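Local coordinates for protein N-acetyl-beta-D glucosaminidase (Rhizomucor miehei CAU432, PDB 4ZM6) that probably hydrolyses terminal beta-N-acetylglucosamine residues as a family 3 glycosidase and carries a GCN5-related region that binds acetyl-CoA for glucosamine N-acetylation, at residues Val137-Leu142 with Asp206-Val211; Gly185-Asp190 with Pro196-Thr201; Val230-Leu235 with Met272-Glu277. All coordinates share one frame; numbering follows the deposited sequence.

Interaction 1 (Val137-Leu142 with Asp206-Val211); sequences VNNNPL and DKTELV
The carbonyl oxygen T208 O is where 206-211 meets 137-142: it accepts the backbone hydrogen bond of V211 N at 3.2 Å, within a type I turn from T208 to V211, and V137 CG2 packs beside the same oxygen, 4.1 Å away. V137 holds CG1 anti to its own nitrogen (chi1 -177°), which leaves CG2 beside that nitrogen as the branch that approaches the oxygen. The side chain of N139 also points at this turn, its ND2 stopping 4.4 Å from T208 OG1, too far for a hydrogen bond. Farther along, 137-142 bends in an Asx turn in which L142 N donates to N140 OD1 at 3.0 Å. Helix 155-171 joins the two segments from outside, with V158 against V137 and P155 against T208. V137 is buried, whereas N139 and T208 are partly exposed. With no hydrogen bond between the segments and a small buried area of 122 Å², they meet by van der Waals touch alone, and the one backbone oxygen at the centre of the contact, T208 O, finds its hydrogen bond within its own turn.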
# COMPACT_ATOMS: atom_id res chain seq x y z
N VAL A 137 10.04 -13.20 -9.49
CA VAL A 137 9.75 -13.55 -8.09
C VAL A 137 9.74 -15.07 -7.92
O VAL A 137 8.94 -15.76 -8.55
CB VAL A 137 8.40 -12.97 -7.63
CG1 VAL A 137 8.15 -13.27 -6.16
CG2 VAL A 137 8.35 -11.47 -7.89
N ASN A 138 10.59 -15.57 -7.04
CA ASN A 138 10.82 -17.01 -6.92
C ASN A 138 9.94 -17.72 -5.90
O ASN A 138 10.39 -18.10 -4.81
CB ASN A 138 12.30 -17.27 -6.62
CG ASN A 138 12.84 -18.43 -7.41
OD1 ASN A 138 12.91 -18.35 -8.63
ND2 ASN A 138 13.19 -19.51 -6.73
N ASN A 139 8.68 -17.92 -6.28
CA ASN A 139 7.73 -18.70 -5.48
C ASN A 139 7.67 -20.19 -5.89
O ASN A 139 6.90 -20.96 -5.32
CB ASN A 139 6.34 -18.07 -5.55
CG ASN A 139 5.89 -17.79 -6.97
OD1 ASN A 139 6.49 -18.27 -7.93
ND2 ASN A 139 4.83 -17.00 -7.11
N ASN A 140 8.48 -20.58 -6.88
CA ASN A 140 8.57 -21.98 -7.32
C ASN A 140 9.89 -22.67 -6.90
O ASN A 140 10.96 -22.41 -7.49
CB ASN A 140 8.41 -22.09 -8.84
CG ASN A 140 8.18 -23.53 -9.31
OD1 ASN A 140 8.49 -24.49 -8.60
ND2 ASN A 140 7.62 -23.67 -10.50
N PRO A 141 9.82 -23.56 -5.90
CA PRO A 141 10.97 -24.34 -5.42
C PRO A 141 11.81 -25.04 -6.51
O PRO A 141 12.99 -25.31 -6.28
CB PRO A 141 10.32 -25.38 -4.51
CG PRO A 141 9.13 -24.68 -3.96
CD PRO A 141 8.63 -23.80 -5.06
N LEU A 142 11.21 -25.34 -7.66
CA LEU A 142 11.88 -26.11 -8.72
C LEU A 142 12.27 -25.27 -9.95
O LEU A 142 12.50 -25.83 -11.03
CB LEU A 142 10.99 -27.29 -9.14
CG LEU A 142 10.86 -28.43 -8.12
CD1 LEU A 142 9.43 -28.96 -8.03
CD2 LEU A 142 11.83 -29.56 -8.45
N ASP A 206 -1.23 -9.30 -11.13
CA ASP A 206 -1.14 -8.09 -10.30
C ASP A 206 -0.75 -8.38 -8.86
O ASP A 206 -0.09 -7.57 -8.22
CB ASP A 206 -2.47 -7.31 -10.32
CG ASP A 206 -2.64 -6.47 -11.57
OD1 ASP A 206 -1.62 -6.14 -12.23
OD2 ASP A 206 -3.79 -6.11 -11.90
N LYS A 207 -1.16 -9.54 -8.34
CA LYS A 207 -0.90 -9.88 -6.94
C LYS A 207 0.56 -10.26 -6.66
O LYS A 207 1.03 -10.07 -5.54
CB LYS A 207 -1.86 -10.98 -6.46
N THR A 208 1.28 -10.79 -7.66
CA THR A 208 2.68 -11.20 -7.45
C THR A 208 3.64 -10.77 -8.57
O THR A 208 4.53 -9.95 -8.34
CB THR A 208 2.82 -12.73 -7.22
OG1 THR A 208 2.59 -13.43 -8.45
CG2 THR A 208 1.85 -13.24 -6.16
N GLU A 209 3.47 -11.33 -9.76
CA GLU A 209 4.43 -11.14 -10.85
C GLU A 209 4.74 -9.67 -11.14
O GLU A 209 5.91 -9.29 -11.25
CB GLU A 209 3.94 -11.80 -12.15
CG GLU A 209 4.42 -13.23 -12.36
CD GLU A 209 3.64 -14.27 -11.57
OE1 GLU A 209 2.70 -13.90 -10.84
OE2 GLU A 209 3.96 -15.47 -11.69
N LEU A 210 3.70 -8.86 -11.25
CA LEU A 210 3.85 -7.47 -11.68
C LEU A 210 4.12 -6.49 -10.54
O LEU A 210 4.44 -5.32 -10.80
CB LEU A 210 2.61 -7.04 -12.47
CG LEU A 210 2.40 -7.76 -13.81
CD1 LEU A 210 0.98 -7.57 -14.32
CD2 LEU A 210 3.40 -7.28 -14.85
N VAL A 211 4.02 -6.93 -9.29
CA VAL A 211 4.24 -6.03 -8.16
C VAL A 211 5.57 -5.30 -8.28
O VAL A 211 5.59 -4.07 -8.26
CB VAL A 211 4.14 -6.74 -6.79
CG1 VAL A 211 4.62 -5.83 -5.66
CG2 VAL A 211 2.70 -7.18 -6.52

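Interaction 2 (Gly185-Asp190 with Pro196-Thr201); sequences GDTATD and PVINKT
The backbones of 185-190 and 196-201 run in roughly opposed directions, 150° apart, and come closest where T189 CA and P196 CA lie 5.3 Å from each other. No backbone hydrogen bond joins them, so the pair is two arms of one loop rather than a strand ladder; side chains bridge the gap. At the close end T189 packs alongside the proline, CB to P196 CB at 4.0 Å. In the middle, T187 CG2 rests 3.7 Å from V197 O, and I198 turns its CD1 in beside T187 and the D186 carbonyl. T187 OG1 donates back to D186 O at 2.7 Å, from above the carbonyl plane and nearly side-on to the C=O bond. The far end is ionic: K200 NZ donates to D186 OD2 at 2.9 Å. The aspartate, with CG anti to the backbone N (chi1 -161°), and the extended lysine cross at about a right angle, and the ammonium meets OD2 on its anti side, 34° out of the carboxylate plane. E209 shares this ammonium, about a right angle from D186 as seen from NZ. Segment 185-190 starts on the last glycine of the family 3 KHFPGHG motif and runs on to D190, whose OD1 bonds H192 ND1, consistent with the Asp-His dyad of bacterial relatives, in which the histidine is the acid/base and the aspartate its partner.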
# COMPACT_ATOMS: atom_id res chain seq x y z
N GLY A 185 9.39 -15.88 -12.78
CA GLY A 185 9.74 -16.56 -11.55
C GLY A 185 8.90 -17.76 -11.17
O GLY A 185 9.33 -18.57 -10.34
N ASP A 186 7.71 -17.89 -11.75
CA ASP A 186 6.82 -19.00 -11.42
C ASP A 186 6.68 -19.99 -12.58
O ASP A 186 5.72 -19.94 -13.35
CB ASP A 186 5.44 -18.50 -10.98
CG ASP A 186 4.65 -19.54 -10.19
OD1 ASP A 186 5.01 -20.74 -10.22
OD2 ASP A 186 3.66 -19.17 -9.54
N THR A 187 7.68 -20.87 -12.68
CA THR A 187 7.62 -22.06 -13.54
C THR A 187 8.75 -23.01 -13.15
O THR A 187 9.70 -22.61 -12.48
CB THR A 187 7.73 -21.74 -15.05
OG1 THR A 187 7.51 -20.35 -15.30
CG2 THR A 187 6.71 -22.56 -15.85
N ALA A 188 8.63 -24.27 -13.56
CA ALA A 188 9.72 -25.24 -13.49
C ALA A 188 10.45 -25.37 -14.83
O ALA A 188 11.49 -26.02 -14.92
CB ALA A 188 9.20 -26.60 -13.04
N THR A 189 9.91 -24.75 -15.88
CA THR A 189 10.46 -24.83 -17.23
C THR A 189 11.52 -23.76 -17.48
O THR A 189 11.36 -22.60 -17.09
CB THR A 189 9.34 -24.69 -18.30
OG1 THR A 189 8.29 -25.63 -18.03
CG2 THR A 189 9.89 -24.92 -19.71
N ASP A 190 12.60 -24.16 -18.15
CA ASP A 190 13.71 -23.27 -18.49
C ASP A 190 13.44 -22.62 -19.85
O ASP A 190 13.03 -23.29 -20.80
CB ASP A 190 15.03 -24.06 -18.52
CG ASP A 190 16.26 -23.16 -18.56
OD1 ASP A 190 16.18 -22.02 -19.05
OD2 ASP A 190 17.34 -23.61 -18.11
N PRO A 196 8.18 -21.86 -21.67
CA PRO A 196 7.49 -21.85 -20.39
C PRO A 196 6.09 -21.26 -20.52
O PRO A 196 5.87 -20.30 -21.27
CB PRO A 196 8.39 -20.99 -19.50
CG PRO A 196 9.16 -20.12 -20.45
CD PRO A 196 9.02 -20.66 -21.84
N VAL A 197 5.14 -21.84 -19.79
CA VAL A 197 3.75 -21.42 -19.85
C VAL A 197 3.39 -20.80 -18.51
O VAL A 197 3.60 -21.42 -17.46
CB VAL A 197 2.80 -22.61 -20.12
CG1 VAL A 197 1.43 -22.10 -20.54
CG2 VAL A 197 3.38 -23.53 -21.18
N ILE A 198 2.86 -19.58 -18.55
CA ILE A 198 2.32 -18.90 -17.38
C ILE A 198 0.81 -18.77 -17.57
O ILE A 198 0.34 -17.87 -18.27
CB ILE A 198 2.96 -17.51 -17.17
CG1 ILE A 198 4.49 -17.60 -17.17
CG2 ILE A 198 2.45 -16.87 -15.88
CD1 ILE A 198 5.08 -18.57 -16.16
N ASN A 199 0.07 -19.69 -16.97
CA ASN A 199 -1.38 -19.75 -17.12
C ASN A 199 -2.05 -18.92 -16.04
O ASN A 199 -2.63 -19.47 -15.10
CB ASN A 199 -1.86 -21.21 -17.08
CG ASN A 199 -3.30 -21.37 -17.52
OD1 ASN A 199 -3.75 -20.76 -18.50
ND2 ASN A 199 -4.05 -22.20 -16.80
N LYS A 200 -1.96 -17.60 -16.17
CA LYS A 200 -2.48 -16.67 -15.17
C LYS A 200 -3.21 -15.51 -15.81
O LYS A 200 -2.85 -15.06 -16.90
CB LYS A 200 -1.35 -16.10 -14.31
CG LYS A 200 -0.50 -17.15 -13.62
CD LYS A 200 0.35 -16.54 -12.52
CE LYS A 200 1.44 -17.50 -12.08
NZ LYS A 200 1.93 -17.18 -10.71
N THR A 201 -4.22 -15.01 -15.10
CA THR A 201 -4.98 -13.83 -15.51
C THR A 201 -4.28 -12.57 -15.01
O THR A 201 -3.37 -12.64 -14.18
CB THR A 201 -6.42 -13.85 -14.95
OG1 THR A 201 -6.39 -14.09 -13.54
CG2 THR A 201 -7.25 -14.94 -15.63

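Interaction 3 (Val230-Leu235 with Met272-Glu277); sequences VGHMLL and MDAVKE
In the barrel-type glycoside hydrolase family 3 domain, H232, in the loop after strand 227-230, packs against the start of helix 273-276, which follows strand 264-267. The imidazole is bordered by three residues of the helix start. M272, at the N-cap position, brings SD to the ring edge, 3.7 Å from H232 CD2; the sulfur lies 4.7 Å from the ring centroid and 85° off the normal, an in-plane sulfur-aromatic contact. V275 lies over one face, offset toward the rim, with its CB 4.2 Å from H232 ND1. Behind these side chains the first turn is secured by M272 O, which accepts from both V275 N and K276 N, the latter at 2.8 Å. The ring is also anchored at its polar end, because NE2 hydrogen-bonds C269 O in the loop leading to the helix. H232 further touches D268, which by its place in the sequence probably corresponds to the nucleophilic aspartate of family relatives, so the buried contact borders the likely glycosidase site. Nearer the backbone, the methyl carbon A274 CB meets H232 CB at 3.7 Å.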
# COMPACT_ATOMS: atom_id res chain seq x y z
N VAL A 230 11.35 -7.83 -22.06
CA VAL A 230 10.27 -8.79 -22.12
C VAL A 230 10.84 -10.17 -22.43
O VAL A 230 11.35 -10.42 -23.52
CB VAL A 230 9.25 -8.40 -23.21
CG1 VAL A 230 8.04 -9.31 -23.16
CG2 VAL A 230 8.84 -6.94 -23.03
N GLY A 231 10.76 -11.08 -21.46
CA GLY A 231 11.20 -12.45 -21.66
C GLY A 231 10.29 -13.23 -22.60
O GLY A 231 9.34 -12.67 -23.16
N HIS A 232 10.60 -14.51 -22.77
CA HIS A 232 9.83 -15.39 -23.65
C HIS A 232 9.03 -16.38 -22.82
O HIS A 232 9.57 -17.38 -22.34
CB HIS A 232 10.76 -16.14 -24.60
CG HIS A 232 11.80 -15.27 -25.23
ND1 HIS A 232 11.50 -14.30 -26.15
CD2 HIS A 232 13.14 -15.23 -25.06
CE1 HIS A 232 12.61 -13.69 -26.53
NE2 HIS A 232 13.62 -14.25 -25.89
N MET A 233 7.74 -16.09 -22.64
CA MET A 233 6.82 -17.00 -21.95
C MET A 233 5.41 -16.92 -22.54
O MET A 233 4.97 -15.86 -22.99
CB MET A 233 6.81 -16.72 -20.44
CG MET A 233 6.94 -15.25 -20.05
SD MET A 233 7.78 -15.05 -18.46
CE MET A 233 8.76 -13.59 -18.80
N LEU A 234 4.73 -18.06 -22.54
CA LEU A 234 3.40 -18.17 -23.13
C LEU A 234 2.36 -17.86 -22.07
O LEU A 234 2.35 -18.47 -20.99
CB LEU A 234 3.20 -19.59 -23.69
CG LEU A 234 2.19 -19.83 -24.83
CD1 LEU A 234 0.77 -19.51 -24.39
CD2 LEU A 234 2.56 -19.03 -26.07
N LEU A 235 1.48 -16.91 -22.38
CA LEU A 235 0.42 -16.48 -21.47
C LEU A 235 -0.94 -16.67 -22.14
O LEU A 235 -1.45 -15.76 -22.80
CB LEU A 235 0.63 -15.02 -21.06
CG LEU A 235 1.82 -14.82 -20.11
CD1 LEU A 235 2.75 -13.72 -20.60
CD2 LEU A 235 1.36 -14.55 -18.69
N MET A 272 17.21 -17.89 -28.19
CA MET A 272 16.81 -18.95 -27.27
C MET A 272 15.75 -19.80 -27.97
O MET A 272 15.06 -19.33 -28.88
CB MET A 272 16.26 -18.37 -25.97
CG MET A 272 17.27 -17.56 -25.17
SD MET A 272 16.50 -16.35 -24.08
CE MET A 272 16.16 -17.33 -22.63
N ASP A 273 15.63 -21.05 -27.54
CA ASP A 273 14.73 -22.00 -28.21
C ASP A 273 13.25 -21.61 -28.09
O ASP A 273 12.45 -21.95 -28.95
CB ASP A 273 14.94 -23.43 -27.69
CG ASP A 273 16.29 -24.01 -28.10
OD1 ASP A 273 16.79 -23.67 -29.20
OD2 ASP A 273 16.84 -24.83 -27.33
N ALA A 274 12.91 -20.88 -27.03
CA ALA A 274 11.54 -20.40 -26.82
C ALA A 274 11.01 -19.53 -27.97
O ALA A 274 9.81 -19.48 -28.19
CB ALA A 274 11.45 -19.66 -25.50
N VAL A 275 11.90 -18.84 -28.68
CA VAL A 275 11.50 -18.07 -29.86
C VAL A 275 12.14 -18.56 -31.16
O VAL A 275 11.62 -18.28 -32.23
CB VAL A 275 11.81 -16.57 -29.68
CG1 VAL A 275 13.23 -16.25 -30.11
CG2 VAL A 275 10.83 -15.72 -30.48
N LYS A 276 13.28 -19.27 -31.07
CA LYS A 276 13.93 -19.81 -32.26
C LYS A 276 13.21 -21.07 -32.77
O LYS A 276 13.19 -21.33 -33.98
CB LYS A 276 15.40 -20.13 -31.98
CG LYS A 276 16.18 -20.67 -33.19
CD LYS A 276 17.64 -20.94 -32.87
CE LYS A 276 17.81 -22.08 -31.88
NZ LYS A 276 19.23 -22.49 -31.71
N GLU A 277 12.64 -21.84 -31.85
CA GLU A 277 11.92 -23.07 -32.20
C GLU A 277 10.40 -22.88 -32.29
O GLU A 277 9.67 -23.86 -32.47
CB GLU A 277 12.24 -24.19 -31.19
CG GLU A 277 13.72 -24.37 -30.86
CD GLU A 277 14.58 -24.70 -32.07
OE1 GLU A 277 15.00 -25.87 -32.21
OE2 GLU A 277 14.83 -23.80 -32.90

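How the interactions relate
The three contacts all lie within the family 3 N-terminal domain, on one side of the chain's centre. Interaction 2 falls between the two segments of interaction 1 in sequence, and interaction 3 follows both. In space interaction 2 is the middle contact: its centre lies about 10 Å from that of interaction 1 and about 11 Å from that of interaction 3. It reaches interaction 1 through the salt bridge of K200 with E209, and interaction 3 through probable backbone bonds of P196 and I198 with L234. Loops following strands 129-130, 178-181 and 227-230 of the barrel-type domain thus gather where the glycosidase site of family 3 enzymes probably lies, away from the acetyl-CoA pocket.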